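Local coordinates for protein glycerol dehydratase (Clostridium butyricum, PDB 1R9D) that probably dehydrates glycerol without coenzyme B12, as a glycyl-radical enzyme of the pyruvate formate-lyase-like family, at residues 559-564 with 606-611; 600-605 with 688-693; 616-621 with 692-697. All blocks are in the same frame, centred on the assembly; numbering follows the deposited sequence.

Contact 1: 559-564 with 606-611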
loop_
_atom_site.group_PDB
_atom_site.type_symbol
_atom_site.label_atom_id
_atom_site.label_comp_id
_atom_site.label_asym_id
_atom_site.label_seq_id
_atom_site.Cartn_x
_atom_site.Cartn_y
_atom_site.Cartn_z
ATOM N N SER A 559 8.292 22.745 39.961
ATOM C CA SER A 559 6.861 22.762 40.254
ATOM C C SER A 559 6.479 21.623 41.199
ATOM O O SER A 559 5.706 21.817 42.135
ATOM C CB SER A 559 6.031 22.638 38.971
ATOM O OG SER A 559 6.198 23.767 38.128
ATOM N N LEU A 560 7.012 20.432 40.952
ATOM C CA LEU A 560 6.691 19.289 41.803
ATOM C C LEU A 560 7.176 19.472 43.239
ATOM O O LEU A 560 6.448 19.165 44.181
ATOM C CB LEU A 560 7.272 17.997 41.216
ATOM C CG LEU A 560 6.603 17.496 39.929
ATOM C CD1 LEU A 560 7.291 16.218 39.444
ATOM C CD2 LEU A 560 5.135 17.238 40.186
ATOM N N VAL A 561 8.394 19.975 43.419
ATOM C CA VAL A 561 8.898 20.160 44.774
ATOM C C VAL A 561 8.137 21.266 45.501
ATOM O O VAL A 561 7.984 21.221 46.726
ATOM C CB VAL A 561 10.425 20.465 44.802
ATOM C CG1 VAL A 561 10.696 21.918 44.436
ATOM C CG2 VAL A 561 10.984 20.136 46.195
ATOM N N ALA A 562 7.650 22.250 44.752
ATOM C CA ALA A 562 6.896 23.342 45.359
ATOM C C ALA A 562 5.557 22.811 45.867
ATOM O O ALA A 562 5.129 23.134 46.976
ATOM C CB ALA A 562 6.674 24.462 44.351
ATOM N N VAL A 563 4.900 21.988 45.054
ATOM C CA VAL A 563 3.617 21.409 45.435
ATOM C C VAL A 563 3.788 20.524 46.670
ATOM O O VAL A 563 3.031 20.634 47.636
ATOM C CB VAL A 563 3.018 20.570 44.271
ATOM C CG1 VAL A 563 1.839 19.745 44.760
ATOM C CG2 VAL A 563 2.572 21.491 43.152
ATOM N N LYS A 564 4.798 19.662 46.639
ATOM C CA LYS A 564 5.069 18.754 47.746
ATOM C C LYS A 564 5.399 19.458 49.062
ATOM O O LYS A 564 4.885 19.081 50.114
ATOM C CB LYS A 564 6.222 17.812 47.388
ATOM C CG LYS A 564 6.614 16.873 48.522
ATOM C CD LYS A 564 7.829 16.030 48.162
ATOM C CE LYS A 564 8.312 15.223 49.357
ATOM N NZ LYS A 564 8.839 16.102 50.450
ATOM N N ILE A 606 20.729 20.487 45.141
ATOM C CA ILE A 606 19.842 20.211 46.275
ATOM C C ILE A 606 19.063 18.947 45.915
ATOM O O ILE A 606 18.202 18.982 45.035
ATOM C CB ILE A 606 18.817 21.352 46.495
ATOM C CG1 ILE A 606 19.535 22.666 46.801
ATOM C CG2 ILE A 606 17.869 20.990 47.635
ATOM C CD1 ILE A 606 18.585 23.849 46.944
ATOM N N ASP A 607 19.352 17.838 46.594
ATOM C CA ASP A 607 18.681 16.574 46.281
ATOM C C ASP A 607 17.158 16.575 46.310
ATOM O O ASP A 607 16.521 15.935 45.470
ATOM C CB ASP A 607 19.177 15.454 47.201
ATOM C CG ASP A 607 20.588 15.008 46.875
ATOM O OD1 ASP A 607 21.014 15.150 45.708
ATOM O OD2 ASP A 607 21.270 14.495 47.788
ATOM N N GLU A 608 16.572 17.279 47.272
ATOM C CA GLU A 608 15.120 17.314 47.396
ATOM C C GLU A 608 14.418 17.681 46.092
ATOM O O GLU A 608 13.444 17.035 45.701
ATOM C CB GLU A 608 14.702 18.286 48.503
ATOM C CG GLU A 608 13.197 18.396 48.680
ATOM C CD GLU A 608 12.813 19.165 49.928
ATOM O OE1 GLU A 608 13.314 20.295 50.110
ATOM O OE2 GLU A 608 12.005 18.639 50.726
ATOM N N VAL A 609 14.903 18.717 45.417
ATOM C CA VAL A 609 14.279 19.117 44.166
ATOM C C VAL A 609 14.883 18.372 42.972
ATOM O O VAL A 609 14.160 17.971 42.064
ATOM C CB VAL A 609 14.363 20.654 43.950
ATOM C CG1 VAL A 609 15.809 21.129 44.025
ATOM C CG2 VAL A 609 13.731 21.024 42.609
ATOM N N ASP A 610 16.195 18.168 42.981
ATOM C CA ASP A 610 16.840 17.465 41.878
ATOM C C ASP A 610 16.220 16.081 41.637
ATOM O O ASP A 610 16.032 15.676 40.490
ATOM C CB ASP A 610 18.346 17.329 42.130
ATOM C CG ASP A 610 19.066 18.669 42.127
ATOM O OD1 ASP A 610 18.416 19.695 41.836
ATOM O OD2 ASP A 610 20.280 18.691 42.413
ATOM N N ASN A 611 15.894 15.358 42.707
ATOM C CA ASN A 611 15.291 14.038 42.540
ATOM C C ASN A 611 13.865 14.082 41.996
ATOM O O ASN A 611 13.381 13.099 41.427
ATOM C CB ASN A 611 15.321 13.252 43.855
ATOM C CG ASN A 611 16.721 12.818 44.231
ATOM O OD1 ASN A 611 17.533 12.497 43.361
ATOM N ND2 ASN A 611 17.011 12.792 45.528
#
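Val561 and Val609 form the middle of a helix-helix contact in which helix 553-569 passes the first turn of helix 607-624. The short axes lie 9.0 Å apart at closest and run at 123°, nearer antiparallel than parallel. The CA atoms of Val561 and Val609 are 5.5 Å apart, and valine's short, beta-branched side chain suits so close an approach. Val561 CG1 meets Val609 CG2 at 3.7 Å, methyl against methyl. Chi1 of Val561 (78°) sends its other methyl, CG2, anti to the backbone N and onto the aliphatic part of Glu608, whose CG lies 3.8 Å from Val561 CG2. The valine thus covers two consecutive residues of the facing helix.

Glu608 suits the border of this apolar patch, since its methylenes pack inward while its carboxylate is carried past the valine toward lysines. Lys564 NZ stays 4.1 Å from Glu608 OE2, too far for a salt bridge, and the attraction is presumably mild. The firmer ionic partner of Lys564 is Asp569, farther along its own helix, and Glu608 OE1 makes a long, weak ion pair with Lys565. Toward helix 484-516, helix 553-569 is packed through Leu560 on Phe487 and Met488 and through Val563 on Phe484, while Ser559 leans on the loop at Thr655 and Pro656.

Contact 2: 600-605 with 688-693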
loop_
_atom_site.group_PDB
_atom_site.type_symbol
_atom_site.label_atom_id
_atom_site.label_comp_id
_atom_site.label_asym_id
_atom_site.label_seq_id
_atom_site.Cartn_x
_atom_site.Cartn_y
_atom_site.Cartn_z
ATOM N N PRO A 600 12.912 25.300 46.964
ATOM C CA PRO A 600 14.175 24.830 46.367
ATOM C C PRO A 600 14.109 24.717 44.837
ATOM O O PRO A 600 13.138 24.198 44.298
ATOM C CB PRO A 600 14.387 23.464 47.024
ATOM C CG PRO A 600 13.657 23.582 48.327
ATOM C CD PRO A 600 12.402 24.325 47.942
ATOM N N LYS A 601 15.154 25.184 44.155
ATOM C CA LYS A 601 15.198 25.147 42.692
ATOM C C LYS A 601 16.270 24.220 42.113
ATOM O O LYS A 601 17.375 24.103 42.645
ATOM C CB LYS A 601 15.408 26.566 42.142
ATOM C CG LYS A 601 14.259 27.532 42.426
ATOM C CD LYS A 601 13.026 27.203 41.594
ATOM C CE LYS A 601 11.843 28.118 41.925
ATOM N NZ LYS A 601 11.210 27.783 43.241
ATOM N N PHE A 602 15.922 23.572 41.007
ATOM C CA PHE A 602 16.810 22.661 40.294
ATOM C C PHE A 602 18.060 23.403 39.811
ATOM O O PHE A 602 17.973 24.534 39.331
ATOM C CB PHE A 602 16.041 22.082 39.097
ATOM C CG PHE A 602 16.846 21.167 38.220
ATOM C CD1 PHE A 602 17.292 19.936 38.693
ATOM C CD2 PHE A 602 17.106 21.513 36.892
ATOM C CE1 PHE A 602 17.981 19.057 37.860
ATOM C CE2 PHE A 602 17.796 20.638 36.045
ATOM C CZ PHE A 602 18.233 19.407 36.533
ATOM N N GLY A 603 19.224 22.771 39.942
ATOM C CA GLY A 603 20.452 23.403 39.487
ATOM C C GLY A 603 21.357 23.949 40.575
ATOM O O GLY A 603 22.315 24.664 40.277
ATOM N N ASN A 604 21.062 23.612 41.827
ATOM C CA ASN A 604 21.855 24.073 42.968
ATOM C C ASN A 604 22.388 22.911 43.804
ATOM O O ASN A 604 22.828 23.097 44.945
ATOM C CB ASN A 604 21.006 24.990 43.849
ATOM C CG ASN A 604 20.654 26.285 43.152
ATOM O OD1 ASN A 604 21.502 27.163 42.991
ATOM N ND2 ASN A 604 19.405 26.404 42.716
ATOM N N ASP A 605 22.342 21.717 43.224
ATOM C CA ASP A 605 22.810 20.498 43.878
ATOM C C ASP A 605 22.023 20.176 45.151
ATOM O O ASP A 605 22.580 19.659 46.121
ATOM C CB ASP A 605 24.309 20.609 44.196
ATOM C CG ASP A 605 24.990 19.249 44.321
ATOM O OD1 ASP A 605 24.319 18.211 44.119
ATOM O OD2 ASP A 605 26.208 19.219 44.614
ATOM N N SER A 688 23.315 16.129 36.328
ATOM C CA SER A 688 23.821 14.765 36.240
ATOM C C SER A 688 22.965 13.753 37.006
ATOM O O SER A 688 23.088 12.550 36.790
ATOM C CB SER A 688 25.274 14.698 36.734
ATOM O OG SER A 688 25.355 14.849 38.142
ATOM N N LYS A 689 22.084 14.231 37.879
ATOM C CA LYS A 689 21.236 13.327 38.656
ATOM C C LYS A 689 20.067 12.743 37.863
ATOM O O LYS A 689 19.458 11.755 38.280
ATOM C CB LYS A 689 20.714 14.040 39.904
ATOM C CG LYS A 689 21.814 14.432 40.885
ATOM C CD LYS A 689 21.286 15.391 41.934
ATOM C CE LYS A 689 22.402 15.875 42.849
ATOM N NZ LYS A 689 21.918 16.937 43.782
ATOM N N LEU A 690 19.745 13.354 36.727
ATOM C CA LEU A 690 18.663 12.855 35.885
ATOM C C LEU A 690 19.113 11.535 35.253
ATOM O O LEU A 690 20.306 11.230 35.230
ATOM C CB LEU A 690 18.355 13.861 34.774
ATOM C CG LEU A 690 18.086 15.307 35.188
ATOM C CD1 LEU A 690 17.988 16.180 33.929
ATOM C CD2 LEU A 690 16.808 15.384 36.014
ATOM N N ASP A 691 18.163 10.755 34.746
ATOM C CA ASP A 691 18.490 9.484 34.093
ATOM C C ASP A 691 18.780 9.752 32.612
ATOM O O ASP A 691 17.863 9.789 31.786
ATOM C CB ASP A 691 17.321 8.498 34.215
ATOM C CG ASP A 691 17.660 7.114 33.678
ATOM O OD1 ASP A 691 18.627 6.993 32.897
ATOM O OD2 ASP A 691 16.951 6.145 34.029
ATOM N N HIS A 692 20.053 9.947 32.283
ATOM C CA HIS A 692 20.459 10.221 30.904
ATOM C C HIS A 692 20.577 8.954 30.053
ATOM O O HIS A 692 20.797 9.034 28.841
ATOM C CB HIS A 692 21.795 10.963 30.902
ATOM C CG HIS A 692 21.723 12.339 31.489
ATOM N ND1 HIS A 692 21.392 13.451 30.744
ATOM C CD2 HIS A 692 21.944 12.784 32.750
ATOM C CE1 HIS A 692 21.414 14.522 31.518
ATOM N NE2 HIS A 692 21.747 14.146 32.740
ATOM N N PHE A 693 20.441 7.789 30.681
ATOM C CA PHE A 693 20.530 6.525 29.953
ATOM C C PHE A 693 19.207 6.170 29.275
ATOM O O PHE A 693 19.193 5.684 28.146
ATOM C CB PHE A 693 20.920 5.372 30.899
ATOM C CG PHE A 693 22.336 5.440 31.406
ATOM C CD1 PHE A 693 22.673 6.265 32.474
ATOM C CD2 PHE A 693 23.334 4.662 30.822
ATOM C CE1 PHE A 693 23.983 6.314 32.958
ATOM C CE2 PHE A 693 24.646 4.700 31.295
ATOM C CZ PHE A 693 24.972 5.527 32.367
#
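An extended chain beyond CG, with CG anti to the carbonyl carbon (chi1 -64°), carries Lys689 NZ across to Asp605, whose CG is turned anti to its backbone N. This is a loop-to-loop salt bridge, joining the lead-in to helix 607-624 with a loop of the Glycine radical family region. Lys689 NZ donates to Asp605 OD1 at 2.7 Å, the two side chains crossing at about a right angle. Asp607 and Asp610 also make salt bridges to the same ammonium, so three carboxylates share one lysine, whose length lets it span the gap. The gathered carboxylates probably favour the charged form of Lys689, while the lysine offsets part of their mutual repulsion.

Beside the ionic cluster lies an apolar touch. Phe602 CZ reaches Leu690 CD1 at 4.2 Å, the methyl approaching the ring obliquely. Both are buried, and the ring also touches Ala613 of helix 607-624 and Ala554 of helix 553-569. At Gly603's backbone angles a CB would press on Phe602 O, so the residue without a side chain fits. Asn604 ND2 ties this loop to its neighbour through Cys675 O and to itself through Lys601 O, at 3.1 Å and 165°, lying 51° above that carbonyl plane.

Contact 3: 616-621 with 692-697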
loop_
_atom_site.group_PDB
_atom_site.type_symbol
_atom_site.label_atom_id
_atom_site.label_comp_id
_atom_site.label_asym_id
_atom_site.label_seq_id
_atom_site.Cartn_x
_atom_site.Cartn_y
_atom_site.Cartn_z
ATOM N N GLY A 616 10.127 13.349 37.727
ATOM C CA GLY A 616 9.162 13.980 36.840
ATOM C C GLY A 616 9.436 13.645 35.383
ATOM O O GLY A 616 8.513 13.354 34.614
ATOM N N ALA A 617 10.713 13.677 35.006
ATOM C CA ALA A 617 11.120 13.368 33.638
ATOM C C ALA A 617 10.970 11.879 33.356
ATOM O O ALA A 617 10.623 11.484 32.244
ATOM C CB ALA A 617 12.560 13.798 33.409
ATOM N N LEU A 618 11.236 11.054 34.366
ATOM C CA LEU A 618 11.123 9.608 34.216
ATOM C C LEU A 618 9.703 9.154 33.935
ATOM O O LEU A 618 9.500 8.148 33.260
ATOM C CB LEU A 618 11.658 8.894 35.463
ATOM C CG LEU A 618 13.170 8.653 35.459
ATOM C CD1 LEU A 618 13.643 8.205 36.852
ATOM C CD2 LEU A 618 13.504 7.594 34.409
ATOM N N VAL A 619 8.715 9.874 34.459
ATOM C CA VAL A 619 7.325 9.507 34.214
ATOM C C VAL A 619 7.071 9.612 32.708
ATOM O O VAL A 619 6.434 8.743 32.110
ATOM C CB VAL A 619 6.360 10.433 34.976
ATOM C CG1 VAL A 619 4.919 10.155 34.564
ATOM C CG2 VAL A 619 6.530 10.209 36.484
ATOM N N TYR A 620 7.574 10.683 32.101
ATOM C CA TYR A 620 7.432 10.876 30.659
ATOM C C TYR A 620 8.195 9.771 29.917
ATOM O O TYR A 620 7.658 9.108 29.029
ATOM C CB TYR A 620 8.008 12.234 30.257
ATOM C CG TYR A 620 8.156 12.408 28.761
ATOM C CD1 TYR A 620 7.038 12.606 27.949
ATOM C CD2 TYR A 620 9.407 12.339 28.157
ATOM C CE1 TYR A 620 7.162 12.732 26.569
ATOM C CE2 TYR A 620 9.546 12.462 26.766
ATOM C CZ TYR A 620 8.416 12.659 25.983
ATOM O OH TYR A 620 8.536 12.795 24.615
ATOM N N CYS A 621 9.451 9.571 30.297
ATOM C CA CYS A 621 10.290 8.573 29.642
ATOM C C CYS A 621 9.726 7.151 29.698
ATOM O O CYS A 621 9.784 6.421 28.706
ATOM C CB CYS A 621 11.706 8.613 30.231
ATOM S SG CYS A 621 12.634 10.160 29.872
ATOM N N HIS A 692 20.053 9.947 32.283
ATOM C CA HIS A 692 20.459 10.221 30.904
ATOM C C HIS A 692 20.577 8.954 30.053
ATOM O O HIS A 692 20.797 9.034 28.841
ATOM C CB HIS A 692 21.795 10.963 30.902
ATOM C CG HIS A 692 21.723 12.339 31.489
ATOM N ND1 HIS A 692 21.392 13.451 30.744
ATOM C CD2 HIS A 692 21.944 12.784 32.750
ATOM C CE1 HIS A 692 21.414 14.522 31.518
ATOM N NE2 HIS A 692 21.747 14.146 32.740
ATOM N N PHE A 693 20.441 7.789 30.681
ATOM C CA PHE A 693 20.530 6.525 29.953
ATOM C C PHE A 693 19.207 6.170 29.275
ATOM O O PHE A 693 19.193 5.684 28.146
ATOM C CB PHE A 693 20.920 5.372 30.899
ATOM C CG PHE A 693 22.336 5.440 31.406
ATOM C CD1 PHE A 693 22.673 6.265 32.474
ATOM C CD2 PHE A 693 23.334 4.662 30.822
ATOM C CE1 PHE A 693 23.983 6.314 32.958
ATOM C CE2 PHE A 693 24.646 4.700 31.295
ATOM C CZ PHE A 693 24.972 5.527 32.367
ATOM N N ILE A 694 18.097 6.404 29.970
ATOM C CA ILE A 694 16.781 6.072 29.426
ATOM C C ILE A 694 16.385 7.020 28.294
ATOM O O ILE A 694 15.698 6.619 27.354
ATOM C CB ILE A 694 15.698 6.092 30.534
ATOM C CG1 ILE A 694 14.426 5.411 30.024
ATOM C CG2 ILE A 694 15.400 7.523 30.964
ATOM C CD1 ILE A 694 13.373 5.178 31.098
ATOM N N ALA A 695 16.822 8.273 28.392
ATOM C CA ALA A 695 16.539 9.272 27.363
ATOM C C ALA A 695 17.589 9.124 26.266
ATOM O O ALA A 695 18.350 10.052 25.983
ATOM C CB ALA A 695 16.601 10.676 27.965
ATOM N N SER A 696 17.610 7.946 25.648
ATOM C CA SER A 696 18.572 7.612 24.608
ATOM C C SER A 696 18.427 8.375 23.295
ATOM O O SER A 696 19.270 8.245 22.410
ATOM C CB SER A 696 18.545 6.101 24.346
ATOM O OG SER A 696 17.216 5.631 24.230
ATOM N N ASN A 697 17.366 9.161 23.154
ATOM C CA ASN A 697 17.228 9.953 21.945
ATOM C C ASN A 697 17.969 11.262 22.201
ATOM O O ASN A 697 18.001 12.152 21.352
ATOM C CB ASN A 697 15.764 10.217 21.602
ATOM C CG ASN A 697 15.589 10.673 20.165
ATOM O OD1 ASN A 697 16.154 10.071 19.250
ATOM N ND2 ASN A 697 14.805 11.730 19.957
#
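Ile694 sits against one face of helix 607-624, between Leu618 and Cys621, which are a helical turn apart and therefore present their side chains on the same side. The contact is wholly apolar across the two segments. Leu618 CD2 lies 3.9 Å from Ile694 CG2, and Cys621 CB lies 3.9 Å from Ile694 CD1, so both ends of the branched isoleucine are used.

The torsions explain the fit. In Ile694, CG1 is anti to the backbone N (chi1 -166°) and the chain continues extended to CD1, while CG2 falls between the backbone N and the carbonyl carbon. The two methyls lie side by side and both bear on the CB of Cys621, each at 3.9 Å, with Leu618 CD2 closing over them at an oblique angle. A beta-branched residue suits this place, being broad near the backbone. Cys621 is slim enough to let the loop come near. Its SG, anti to the carbonyl carbon, is 4.0 Å from Ile694 CG2 and more loosely meets the methyl of Ala695, with SG to Ala695 CB at 4.4 Å.

Ala695 is the centre of an inverse gamma turn, a tight bend that swings the chain away from the helix just after Ile694. This loop belongs to the Glycine radical family region and leads into strand 702-705, an outermost strand of one of the five-stranded sheets. Just ahead of the turn, Asp691 OD1 accepts from the backbone N of both Phe693 and Ile694, which steadies the approach of the isoleucine. Arg418 NH2 bonds to Ile694 O, and Asn697 ND2 donates to Gln549 OE1 and to His446 O. On another flank of the helix, Val619 rests on Tyr491 and Met495 of helix 484-516.

Overall arrangement
Helix 607-624 ties the three together: contact 1 uses its first turn, contact 3 its later turns, and contact 2 the loop leading into it. Their centres lie about 31, 24 and 19 Å from the centre of the chain in the order 1, 2, 3. The charged groups belong to the two outer, partly buried contacts: contact 1 mixes valine packing with loose charge attraction, and contact 2 is a firm ionic cluster beside one apolar touch. Contact 3, the deepest and most buried, is apolar. Contacts 2 and 3 share His692 and Phe693, and Val561 CG1 of contact 1 packs on Pro600 O of contact 2, so the 688-697 loop follows the helix from its start toward the interior.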